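Local coordinates for protein PipY (Synechococcus elongatus, PDB 5NLC) that binds pyridoxal 5'-phosphate, the active form of vitamin B6, and is probably involved in keeping its cellular level in balance, at residues Ser18-Ala23 against Gln41-Glu46; Cys114-Leu119 against Met152-Leu157. All blocks are in the same frame, centred on the assembly; numbering follows the deposited sequence.

Interaction 1: Ser18-Ala23 against Gln41-Glu46; sequences SVQLIA and QRHFGE
The side-chain amide of Gln41 meets the backbone of Leu21 and, with it, ties together two neighbouring strands. Its NE2 donates to Leu21 O at 2.9 Å; that acceptor lies in the amide plane, whereas the nitrogen stands 42° out of the carbonyl plane of Leu21. The same NE2 gives a second, straighter bond to His43 O within its own segment, here on a lone pair. His43 O is thus gripped twice, because Ala23 N also donates to it at 2.9 Å. Two bonds from one nitrogen fix the rotation of the amide, which sits at the end of a chain bent at chi2 (64°). Leu21 CD2 rests 3.7 Å from Gln41 OE1, the two side chains crossing at about a right angle. An alanine in place of Gln41 would probably leave Leu21 O without this donor and open a gap beside Leu21 CD2. One step on, Gly45 N donates to Ala23 O at 2.8 Å, while Ile22 CG2 packs 3.5 Å from Gly45 N, where a side chain on Gly45 would clash. Ala23 CB touches Phe44 CD2 at 3.8 Å. Gln20 OE1 reaches the edge of the His43 ring near CD2; the ring itself is positioned by a hydrogen bond between His43 ND1 and His68 NE2 and by an edge-to-face meeting with Trp208. Ala23 pairs in parallel with Phe44, and helix 30-38 connects their strands 20-24 and 43-46, a beta-alpha-beta unit of the modified TIM barrel of fold type III PLP proteins.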
loop_
_atom_site.group_PDB
_atom_site.type_symbol
_atom_site.label_atom_id
_atom_site.label_comp_id
_atom_site.label_asym_id
_atom_site.label_seq_id
_atom_site.Cartn_x
_atom_site.Cartn_y
_atom_site.Cartn_z
ATOM N N SER A 18 1.636 -13.699 8.749
ATOM C CA SER A 18 1.816 -13.324 7.339
ATOM C C SER A 18 1.219 -11.922 6.953
ATOM O O SER A 18 1.482 -11.384 5.840
ATOM C CB SER A 18 1.233 -14.427 6.460
ATOM O OG SER A 18 -0.195 -14.495 6.478
ATOM N N VAL A 19 0.400 -11.349 7.835
ATOM C CA VAL A 19 -0.266 -10.075 7.561
ATOM C C VAL A 19 0.356 -8.957 8.392
ATOM O O VAL A 19 0.413 -9.065 9.601
ATOM C CB VAL A 19 -1.779 -10.144 7.922
ATOM C CG1 VAL A 19 -2.517 -8.835 7.618
ATOM C CG2 VAL A 19 -2.421 -11.296 7.147
ATOM N N GLN A 20 0.658 -7.848 7.744
ATOM C CA GLN A 20 1.071 -6.635 8.436
ATOM C C GLN A 20 0.005 -5.575 8.312
ATOM O O GLN A 20 -0.585 -5.326 7.268
ATOM C CB GLN A 20 2.435 -6.178 7.903
ATOM C CG GLN A 20 3.568 -7.058 8.402
ATOM C CD GLN A 20 3.779 -6.954 9.956
ATOM O OE1 GLN A 20 3.756 -5.867 10.552
ATOM N NE2 GLN A 20 3.941 -8.103 10.603
ATOM N N LEU A 21 -0.260 -4.978 9.436
ATOM C CA LEU A 21 -1.196 -3.913 9.522
ATOM C C LEU A 21 -0.515 -2.568 9.301
ATOM O O LEU A 21 0.514 -2.277 9.945
ATOM C CB LEU A 21 -1.701 -4.005 10.966
ATOM C CG LEU A 21 -2.767 -3.111 11.384
ATOM C CD1 LEU A 21 -3.497 -3.887 12.478
ATOM C CD2 LEU A 21 -2.211 -1.779 11.886
ATOM N N ILE A 22 -1.079 -1.746 8.434
ATOM C CA ILE A 22 -0.630 -0.373 8.226
ATOM C C ILE A 22 -1.622 0.525 8.978
ATOM O O ILE A 22 -2.835 0.489 8.704
ATOM C CB ILE A 22 -0.599 0.025 6.744
ATOM C CG1 ILE A 22 0.395 -0.834 6.000
ATOM C CG2 ILE A 22 -0.212 1.517 6.587
ATOM C CD1 ILE A 22 0.236 -0.764 4.487
ATOM N N ALA A 23 -1.124 1.251 9.984
ATOM C CA ALA A 23 -1.950 2.169 10.716
ATOM C C ALA A 23 -2.161 3.451 9.899
ATOM O O ALA A 23 -1.223 4.192 9.619
ATOM C CB ALA A 23 -1.370 2.494 12.069
ATOM N N GLN A 41 3.590 -0.394 17.115
ATOM C CA GLN A 41 3.305 -0.165 15.711
ATOM C C GLN A 41 4.464 0.519 15.010
ATOM O O GLN A 41 5.053 1.503 15.552
ATOM C CB GLN A 41 2.045 0.656 15.567
ATOM C CG GLN A 41 1.510 0.833 14.157
ATOM C CD GLN A 41 1.066 -0.442 13.499
ATOM O OE1 GLN A 41 0.670 -1.387 14.197
ATOM N NE2 GLN A 41 1.145 -0.510 12.137
ATOM N N ARG A 42 4.769 0.047 13.770
ATOM C CA ARG A 42 5.838 0.577 12.947
ATOM C C ARG A 42 5.472 1.061 11.582
ATOM O O ARG A 42 6.169 1.936 11.025
ATOM C CB ARG A 42 6.965 -0.449 12.805
ATOM C CG ARG A 42 7.585 -0.831 14.164
ATOM C CD ARG A 42 8.400 0.259 14.758
ATOM N NE ARG A 42 8.968 -0.105 16.076
ATOM C CZ ARG A 42 8.371 0.029 17.258
ATOM N NH1 ARG A 42 7.140 0.488 17.368
ATOM N NH2 ARG A 42 9.040 -0.304 18.351
ATOM N N HIS A 43 4.394 0.524 11.020
ATOM C CA HIS A 43 3.947 0.912 9.687
ATOM C C HIS A 43 2.782 1.872 9.747
ATOM O O HIS A 43 1.743 1.566 10.353
ATOM C CB HIS A 43 3.495 -0.337 8.950
ATOM C CG HIS A 43 4.590 -1.322 8.718
ATOM N ND1 HIS A 43 5.606 -1.100 7.809
ATOM C CD2 HIS A 43 4.847 -2.524 9.294
ATOM C CE1 HIS A 43 6.459 -2.113 7.843
ATOM N NE2 HIS A 43 5.981 -3.020 8.694
ATOM N N PHE A 44 2.969 3.035 9.164
ATOM C CA PHE A 44 2.000 4.098 9.157
ATOM C C PHE A 44 1.744 4.544 7.766
ATOM O O PHE A 44 2.648 4.545 6.923
ATOM C CB PHE A 44 2.485 5.270 10.004
ATOM C CG PHE A 44 2.583 4.940 11.455
ATOM C CD1 PHE A 44 3.722 4.345 11.950
ATOM C CD2 PHE A 44 1.479 5.058 12.280
ATOM C CE1 PHE A 44 3.841 3.984 13.289
ATOM C CE2 PHE A 44 1.586 4.709 13.631
ATOM C CZ PHE A 44 2.747 4.170 14.148
ATOM N N GLY A 45 0.475 4.805 7.479
ATOM C CA GLY A 45 0.045 5.094 6.143
ATOM C C GLY A 45 -0.716 6.431 6.057
ATOM O O GLY A 45 -1.528 6.779 6.964
ATOM N N GLU A 46 -0.470 7.144 4.959
ATOM C CA GLU A 46 -1.183 8.393 4.691
ATOM C C GLU A 46 -1.778 8.296 3.287
ATOM O O GLU A 46 -1.233 7.620 2.434
ATOM C CB GLU A 46 -0.253 9.573 4.803
ATOM C CG GLU A 46 0.227 9.883 6.259
ATOM C CD GLU A 46 -0.781 10.644 7.108
ATOM O OE1 GLU A 46 -1.626 11.380 6.523
ATOM O OE2 GLU A 46 -0.750 10.516 8.390
#

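Interaction 2: Cys114-Leu119 against Met152-Leu157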
loop_
_atom_site.group_PDB
_atom_site.type_symbol
_atom_site.label_atom_id
_atom_site.label_comp_id
_atom_site.label_asym_id
_atom_site.label_seq_id
_atom_site.Cartn_x
_atom_site.Cartn_y
_atom_site.Cartn_z
ATOM N N CYS A 114 3.728 -1.165 -4.772
ATOM C CA CYS A 114 2.677 -2.023 -5.253
ATOM C C CYS A 114 2.061 -1.384 -6.497
ATOM O O CYS A 114 1.959 -0.139 -6.658
ATOM C CB CYS A 114 1.616 -2.336 -4.180
ATOM S SG CYS A 114 2.288 -3.281 -2.773
ATOM N N LEU A 115 1.667 -2.255 -7.401
ATOM C CA LEU A 115 0.962 -1.835 -8.591
ATOM C C LEU A 115 -0.543 -1.973 -8.320
ATOM O O LEU A 115 -1.039 -3.080 -8.038
ATOM C CB LEU A 115 1.368 -2.733 -9.737
ATOM C CG LEU A 115 2.875 -2.791 -9.985
ATOM C CD1 LEU A 115 3.144 -3.759 -11.139
ATOM C CD2 LEU A 115 3.386 -1.430 -10.355
ATOM N N GLN A 116 -1.244 -0.868 -8.417
ATOM C CA GLN A 116 -2.653 -0.779 -8.133
ATOM C C GLN A 116 -3.389 -1.126 -9.406
ATOM O O GLN A 116 -3.326 -0.370 -10.371
ATOM C CB GLN A 116 -3.035 0.618 -7.742
ATOM C CG GLN A 116 -4.492 0.753 -7.288
ATOM C CD GLN A 116 -4.860 2.139 -6.860
ATOM O OE1 GLN A 116 -4.113 2.800 -6.186
ATOM N NE2 GLN A 116 -6.107 2.521 -7.107
ATOM N N VAL A 117 -4.098 -2.256 -9.380
ATOM C CA VAL A 117 -4.714 -2.849 -10.537
ATOM C C VAL A 117 -6.227 -2.748 -10.391
ATOM O O VAL A 117 -6.777 -3.055 -9.345
ATOM C CB VAL A 117 -4.370 -4.350 -10.630
ATOM C CG1 VAL A 117 -4.963 -4.958 -11.909
ATOM C CG2 VAL A 117 -2.884 -4.509 -10.699
ATOM N N LYS A 118 -6.884 -2.399 -11.487
ATOM C CA LYS A 118 -8.317 -2.269 -11.537
ATOM C C LYS A 118 -8.857 -3.538 -12.212
ATOM O O LYS A 118 -8.838 -3.671 -13.407
ATOM C CB LYS A 118 -8.722 -1.000 -12.299
ATOM C CG LYS A 118 -10.210 -0.796 -12.418
ATOM C CD LYS A 118 -10.614 0.491 -13.144
ATOM C CE LYS A 118 -10.461 1.696 -12.245
ATOM N NZ LYS A 118 -10.983 2.917 -12.944
ATOM N N LEU A 119 -9.322 -4.451 -11.399
ATOM C CA LEU A 119 -9.928 -5.662 -11.841
ATOM C C LEU A 119 -11.449 -5.545 -12.059
ATOM O O LEU A 119 -12.034 -6.420 -12.634
ATOM C CB LEU A 119 -9.629 -6.746 -10.795
ATOM C CG LEU A 119 -8.174 -7.254 -10.715
ATOM C CD1 LEU A 119 -8.042 -8.159 -9.508
ATOM C CD2 LEU A 119 -7.833 -8.043 -11.950
ATOM N N MET A 152 -1.796 -3.895 -5.399
ATOM C CA MET A 152 -2.805 -3.295 -4.560
ATOM C C MET A 152 -4.169 -3.403 -5.276
ATOM O O MET A 152 -4.293 -3.058 -6.406
ATOM C CB MET A 152 -2.509 -1.839 -4.246
ATOM C CG MET A 152 -3.518 -1.176 -3.297
ATOM S SD MET A 152 -3.298 0.578 -3.034
ATOM C CE MET A 152 -3.885 0.704 -1.358
ATOM N N VAL A 153 -5.191 -3.890 -4.565
ATOM C CA VAL A 153 -6.547 -3.922 -5.090
ATOM C C VAL A 153 -7.514 -3.274 -4.107
ATOM O O VAL A 153 -7.468 -3.608 -2.913
ATOM C CB VAL A 153 -6.896 -5.392 -5.343
ATOM C CG1 VAL A 153 -8.325 -5.573 -5.591
ATOM C CG2 VAL A 153 -6.132 -5.861 -6.565
ATOM N N ILE A 154 -8.325 -2.316 -4.578
ATOM C CA ILE A 154 -9.265 -1.608 -3.736
ATOM C C ILE A 154 -10.642 -1.875 -4.329
ATOM O O ILE A 154 -10.869 -1.635 -5.525
ATOM C CB ILE A 154 -9.019 -0.086 -3.726
ATOM C CG1 ILE A 154 -7.531 0.213 -3.402
ATOM C CG2 ILE A 154 -10.070 0.584 -2.866
ATOM C CD1 ILE A 154 -7.214 1.691 -3.393
ATOM N N ALA A 155 -11.553 -2.367 -3.506
ATOM C CA ALA A 155 -12.906 -2.645 -4.000
ATOM C C ALA A 155 -13.626 -1.333 -4.264
ATOM O O ALA A 155 -13.431 -0.365 -3.494
ATOM C CB ALA A 155 -13.662 -3.462 -2.968
ATOM N N PRO A 156 -14.405 -1.230 -5.374
ATOM C CA PRO A 156 -15.250 -0.093 -5.612
ATOM C C PRO A 156 -16.166 0.151 -4.440
ATOM O O PRO A 156 -16.557 -0.817 -3.758
ATOM C CB PRO A 156 -16.069 -0.520 -6.834
ATOM C CG PRO A 156 -15.121 -1.394 -7.605
ATOM C CD PRO A 156 -14.374 -2.136 -6.535
ATOM N N LEU A 157 -16.501 1.425 -4.178
ATOM C CA LEU A 157 -17.375 1.694 -3.022
ATOM C C LEU A 157 -18.706 1.038 -3.339
ATOM O O LEU A 157 -19.145 1.026 -4.518
ATOM C CB LEU A 157 -17.520 3.195 -2.725
ATOM C CG LEU A 157 -16.201 3.963 -2.491
ATOM C CD1 LEU A 157 -16.457 5.464 -2.238
ATOM C CD2 LEU A 157 -15.364 3.342 -1.372
HETATM O O HOH W 1 -7.982 -1.596 -7.379
#
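Met152 O is held from two adjoining residues of the segment 114-119: Val117 N donates a hydrogen bond to it, nearly along the C=O axis and with an N-H...O angle of 161°, and Gln116 CA makes a CA-H...O contact with it at 3.3 Å. The second direct backbone bond runs the other way across the gap, from Met152 N to Leu115 O at 2.9 Å, with the donor well above the carbonyl plane. Just beyond, the backbones are joined through water, which donates to Val117 O at 2.7 Å and accepts from Ile154 N. This is parallel pairing of Gln116 with Met152 at the C-terminal ends of strands 112-116 and 147-152, the barrel end that carries the cofactor site in fold type III proteins. Gln116 and Met152 send their side chains to one face of the sheet, side by side and pointing the same way. CG of Met152 is anti to its backbone N (chi1 -177°), as CG of Gln116 is to its own, and the two chains run out together. Met152 SD comes to lie 3.9 Å from Gln116 OE1. The side chain of Met152 is also about 4 Å from that of Arg210, a residue that contacts pyridoxal 5'-phosphate when it is bound. The amide nitrogen, Gln116 NE2, passes 4.0 Å from Ile154 CD1 and makes a weak hydrogen bond to Ala126 O. Cys114 CB rests 4.2 Å from Met152 CB. Val153 CG2 meets Leu119 CD1 at 4.2 Å, the two side chains crossing at about a right angle, and Leu167 of helix 161-181 touches both residues.

In the fold
Interactions 1 and 2 belong to one parallel sheet of the modified TIM barrel and lie on opposite sides of the chain's centre. Their centres are about 18 Å apart and their nearest atoms about 7 Å, with no touch between them. They come in series along the chain: 18-23 and 41-46 pair first, and only later do 114-119 and 152-157. Strands 66-69 and 87-91 separate the two pairs in the sheet. What they share is nearness to Arg210: Ile22 of interaction 1 and Met152 of interaction 2 both have side chains close to that of this residue, which is consistent with both contacts lying beside the pyridoxal 5'-phosphate site, empty here.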